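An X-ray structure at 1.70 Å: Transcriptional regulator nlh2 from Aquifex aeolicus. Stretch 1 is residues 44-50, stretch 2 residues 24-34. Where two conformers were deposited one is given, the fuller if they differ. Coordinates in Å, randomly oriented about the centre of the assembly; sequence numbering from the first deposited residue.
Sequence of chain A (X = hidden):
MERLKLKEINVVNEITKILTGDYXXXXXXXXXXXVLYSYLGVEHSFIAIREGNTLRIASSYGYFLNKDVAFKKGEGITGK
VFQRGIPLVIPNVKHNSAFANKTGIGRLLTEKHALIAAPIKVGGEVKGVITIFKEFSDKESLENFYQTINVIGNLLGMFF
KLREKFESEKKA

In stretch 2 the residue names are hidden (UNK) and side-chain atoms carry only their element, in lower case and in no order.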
# COMPACT_ATOMS: atom_id res chain seq x y z
N HIS A 44 -18.47 -7.80 -6.09
CA HIS A 44 -18.13 -9.22 -5.98
C HIS A 44 -16.62 -9.37 -5.79
O HIS A 44 -15.83 -8.82 -6.56
CB HIS A 44 -18.55 -9.98 -7.24
CG HIS A 44 -19.97 -9.71 -7.67
ND1 HIS A 44 -21.04 -10.37 -7.12
CD2 HIS A 44 -20.48 -8.86 -8.59
CE1 HIS A 44 -22.16 -9.95 -7.68
NE2 HIS A 44 -21.84 -9.03 -8.58
N SER A 45 -16.22 -10.15 -4.80
CA SER A 45 -14.80 -10.28 -4.51
C SER A 45 -14.53 -11.47 -3.62
O SER A 45 -15.44 -11.96 -2.94
CB SER A 45 -14.28 -9.02 -3.79
OG SER A 45 -14.94 -8.84 -2.55
N PHE A 46 -13.29 -11.92 -3.61
CA PHE A 46 -12.88 -12.94 -2.67
C PHE A 46 -11.39 -12.85 -2.40
O PHE A 46 -10.65 -12.25 -3.17
CB PHE A 46 -13.28 -14.36 -3.15
CG PHE A 46 -12.56 -14.84 -4.40
CD1 PHE A 46 -11.26 -15.32 -4.33
CD2 PHE A 46 -13.21 -14.85 -5.62
CE1 PHE A 46 -10.60 -15.77 -5.48
CE2 PHE A 46 -12.57 -15.31 -6.77
CZ PHE A 46 -11.27 -15.77 -6.70
N ILE A 47 -10.99 -13.39 -1.25
CA ILE A 47 -9.60 -13.53 -0.88
C ILE A 47 -9.39 -15.02 -0.72
O ILE A 47 -10.10 -15.67 0.05
CB ILE A 47 -9.27 -12.76 0.41
CG1 ILE A 47 -9.42 -11.26 0.15
CG2 ILE A 47 -7.88 -13.08 0.90
CD1 ILE A 47 -9.46 -10.38 1.40
N ALA A 48 -8.45 -15.58 -1.49
CA ALA A 48 -8.13 -17.00 -1.43
C ALA A 48 -6.75 -17.18 -0.81
O ALA A 48 -5.84 -16.38 -1.05
CB ALA A 48 -8.17 -17.60 -2.80
N ILE A 49 -6.61 -18.23 -0.01
CA ILE A 49 -5.39 -18.45 0.73
C ILE A 49 -4.80 -19.80 0.40
O ILE A 49 -5.52 -20.77 0.16
CB ILE A 49 -5.67 -18.36 2.23
CG1 ILE A 49 -6.19 -16.96 2.55
CG2 ILE A 49 -4.41 -18.67 3.02
CD1 ILE A 49 -6.70 -16.79 3.97
N ARG A 50 -3.47 -19.85 0.40
CA ARG A 50 -2.73 -21.07 0.08
C ARG A 50 -2.77 -22.07 1.21
O ARG A 50 -2.40 -21.77 2.34
CB ARG A 50 -1.28 -20.71 -0.20
CG ARG A 50 -0.44 -21.85 -0.74
CD ARG A 50 0.87 -21.26 -1.24
NE ARG A 50 1.67 -22.18 -2.03
CZ ARG A 50 2.63 -21.78 -2.87
NH1 ARG A 50 2.89 -20.49 -3.03
NH2 ARG A 50 3.32 -22.68 -3.56
N UNK A 24 -10.76 -11.04 14.38
CA UNK A 24 -10.27 -12.37 14.03
C UNK A 24 -9.78 -12.32 12.60
O UNK A 24 -10.10 -11.39 11.86
c UNK A 24 -11.95 -13.50 15.55
o UNK A 24 -12.34 -13.28 13.15
c UNK A 24 -11.33 -13.47 14.15
N UNK A 25 -9.03 -13.34 12.20
CA UNK A 25 -8.45 -13.38 10.86
C UNK A 25 -9.56 -13.28 9.82
O UNK A 25 -9.53 -12.42 8.94
c UNK A 25 -7.65 -14.68 10.68
c UNK A 25 -5.20 -14.11 7.84
c UNK A 25 -5.84 -14.01 9.07
c UNK A 25 -7.41 -15.65 8.38
c UNK A 25 -5.66 -14.99 6.89
c UNK A 25 -6.96 -14.78 9.35
c UNK A 25 -6.77 -15.76 7.16
N UNK A 26 -10.57 -14.13 9.96
CA UNK A 26 -11.66 -14.18 9.00
C UNK A 26 -12.51 -12.90 9.01
O UNK A 26 -12.89 -12.42 7.95
o UNK A 26 -10.53 -18.38 10.17
c UNK A 26 -11.00 -17.22 10.23
c UNK A 26 -12.53 -15.42 9.24
c UNK A 26 -11.79 -16.73 9.01
o UNK A 26 -10.85 -16.47 11.24
N UNK A 27 -12.82 -12.36 10.19
CA UNK A 27 -13.59 -11.12 10.27
C UNK A 27 -12.82 -9.98 9.61
O UNK A 27 -13.42 -9.12 8.96
c UNK A 27 -14.88 -11.72 12.46
o UNK A 27 -16.68 -11.03 10.99
o UNK A 27 -17.22 -12.03 12.85
c UNK A 27 -13.92 -10.74 11.73
c UNK A 27 -16.36 -11.58 12.07
N UNK A 28 -11.50 -9.97 9.78
CA UNK A 28 -10.65 -8.92 9.19
C UNK A 28 -10.74 -8.95 7.66
O UNK A 28 -10.94 -7.91 7.02
c UNK A 28 -9.19 -9.09 9.63
o UNK A 28 -9.05 -8.92 11.05
N UNK A 29 -10.60 -10.13 7.08
CA UNK A 29 -10.67 -10.28 5.62
C UNK A 29 -12.03 -9.85 5.11
O UNK A 29 -12.12 -9.15 4.11
c UNK A 29 -8.95 -13.72 4.92
c UNK A 29 -7.92 -11.45 5.17
c UNK A 29 -9.07 -12.34 5.57
c UNK A 29 -10.41 -11.71 5.19
N UNK A 30 -13.09 -10.27 5.79
CA UNK A 30 -14.43 -9.89 5.39
C UNK A 30 -14.59 -8.38 5.43
O UNK A 30 -15.21 -7.81 4.54
n UNK A 30 -19.16 -11.93 3.32
c UNK A 30 -15.47 -10.56 6.29
c UNK A 30 -18.69 -10.84 4.20
c UNK A 30 -16.89 -10.29 5.88
c UNK A 30 -17.22 -11.01 4.56
N UNK A 31 -14.06 -7.72 6.47
CA UNK A 31 -14.25 -6.28 6.61
C UNK A 31 -13.50 -5.54 5.50
O UNK A 31 -13.96 -4.52 5.00
o UNK A 31 -16.01 -2.96 8.78
o UNK A 31 -16.45 -5.10 8.58
c UNK A 31 -13.81 -5.81 7.99
c UNK A 31 -15.65 -4.14 8.57
c UNK A 31 -14.17 -4.37 8.31
N UNK A 32 -12.34 -6.06 5.10
CA UNK A 32 -11.64 -5.49 3.94
C UNK A 32 -12.54 -5.52 2.68
O UNK A 32 -12.66 -4.51 1.97
c UNK A 32 -10.32 -6.23 3.67
c UNK A 32 -9.36 -5.99 4.80
c UNK A 32 -9.70 -5.79 2.32
N UNK A 33 -13.17 -6.65 2.41
CA UNK A 33 -14.02 -6.75 1.23
C UNK A 33 -15.24 -5.85 1.35
O UNK A 33 -15.71 -5.28 0.36
c UNK A 33 -14.44 -8.20 0.98
c UNK A 33 -12.35 -8.65 -0.34
c UNK A 33 -13.27 -9.17 0.74
c UNK A 33 -13.74 -10.58 0.39
N UNK A 34 -15.76 -5.70 2.57
CA UNK A 34 -16.89 -4.83 2.80
C UNK A 34 -16.54 -3.37 2.50
O UNK A 34 -17.34 -2.65 1.89
c UNK A 34 -18.98 -4.27 6.04
n UNK A 34 -19.52 -5.81 7.91
c UNK A 34 -18.62 -4.16 4.56
c UNK A 34 -17.38 -4.96 4.25
c UNK A 34 -19.23 -5.70 6.46
O HOH W 1 -15.86 -6.28 -2.32

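Position 24 precedes the helix and carries three side-chain atoms, a carbon bearing one oxygen and one carbon, with nothing of stretch 1 in reach. This branched hydroxyl is Thr24. Its OG1 accepts from the backbone N of position 27 at 3.1 Å, capping an amide that the first turn leaves without a carbonyl partner.

Position 25 shows one carbon leading to a six-membered carbon ring without a hydroxyl, which meets Ile49: Phe25. Its CA-to-CB bond points sideways, yet the end of the side chain comes nearer, and CE2 lies 3.4 Å from CD1 of Ile49. The methyl sits at the ring edge, near its plane. A long, flat side chain suits a place that needs reach.

Position 26 has three carbons, the third carrying two oxygens, and does not touch the strand. Two oxygens make a carboxylate, where glutamine would carry one oxygen and one nitrogen: Glu26, exposed as a charged group prefers. Position 27 repeats the pattern, also exposed and out of reach of the strand: Glu27, whose N is the donor to Thr24 OG1. Acidic residues suit the first turn, where the helix dipole is positive.

Position 28 has one carbon and one oxygen, which is Ser28. Although buried, its hydroxyl is satisfied, because OG donates to Thr24 O at 2.8 Å.

Position 29 bears four carbons forked at the second, which meet Ile47 and Ile49: Leu29, pointing toward the strand. Its CB is 4.1 Å from Ile47 CD1, and its CD1 is 3.9 Å from Ile49 CD1, so one leucine bridges two strand residues.

Position 30 has four carbons in a row ending in nitrogen: Lys30. It points away from the strand, and its NZ is hydrogen-bonded elsewhere in the structure. Position 31, three carbons with two terminal oxygens, out of reach of the strand, is Glu31, whose carboxylate can pair with the charged end of position 34.

Position 32 has three carbons, one carrying the other two: Val32. It points toward the strand, but its CG1 stays 4.7 Å from Ile47 CD1, a compact apolar residue in a buried place.

Position 33, again four carbons forked at the second, meets Ser45, Phe46 and Ile47: Leu33, whose apolar fork fills buried space. Its CD2 lies 3.8 Å from Ile47 CD1 and 3.4 Å from Ser45 OG, while its CD1 approaches Phe46 CA at 4.0 Å. Position 34, four carbons ending in nitrogen, is Lys34, exposed and pointing away; its NZ forms a salt bridge with Glu31 OE1 at 3.2 Å.

The contact works by apolar packing, without a direct hydrogen bond between the stretches. Helix and strand run roughly antiparallel at 149°, so Phe25, Leu29 and Leu33, spaced four apart, meet Ile49, Ile47 and Ser45, the alternate strand residues that point toward the helix. A water accepts from Ser45 OG (2.7 Å) and donates to Leu33 O (2.9 Å), giving that hydroxyl a polar partner.

Stretch 2, residues 24-34: TFEESLKEVLK
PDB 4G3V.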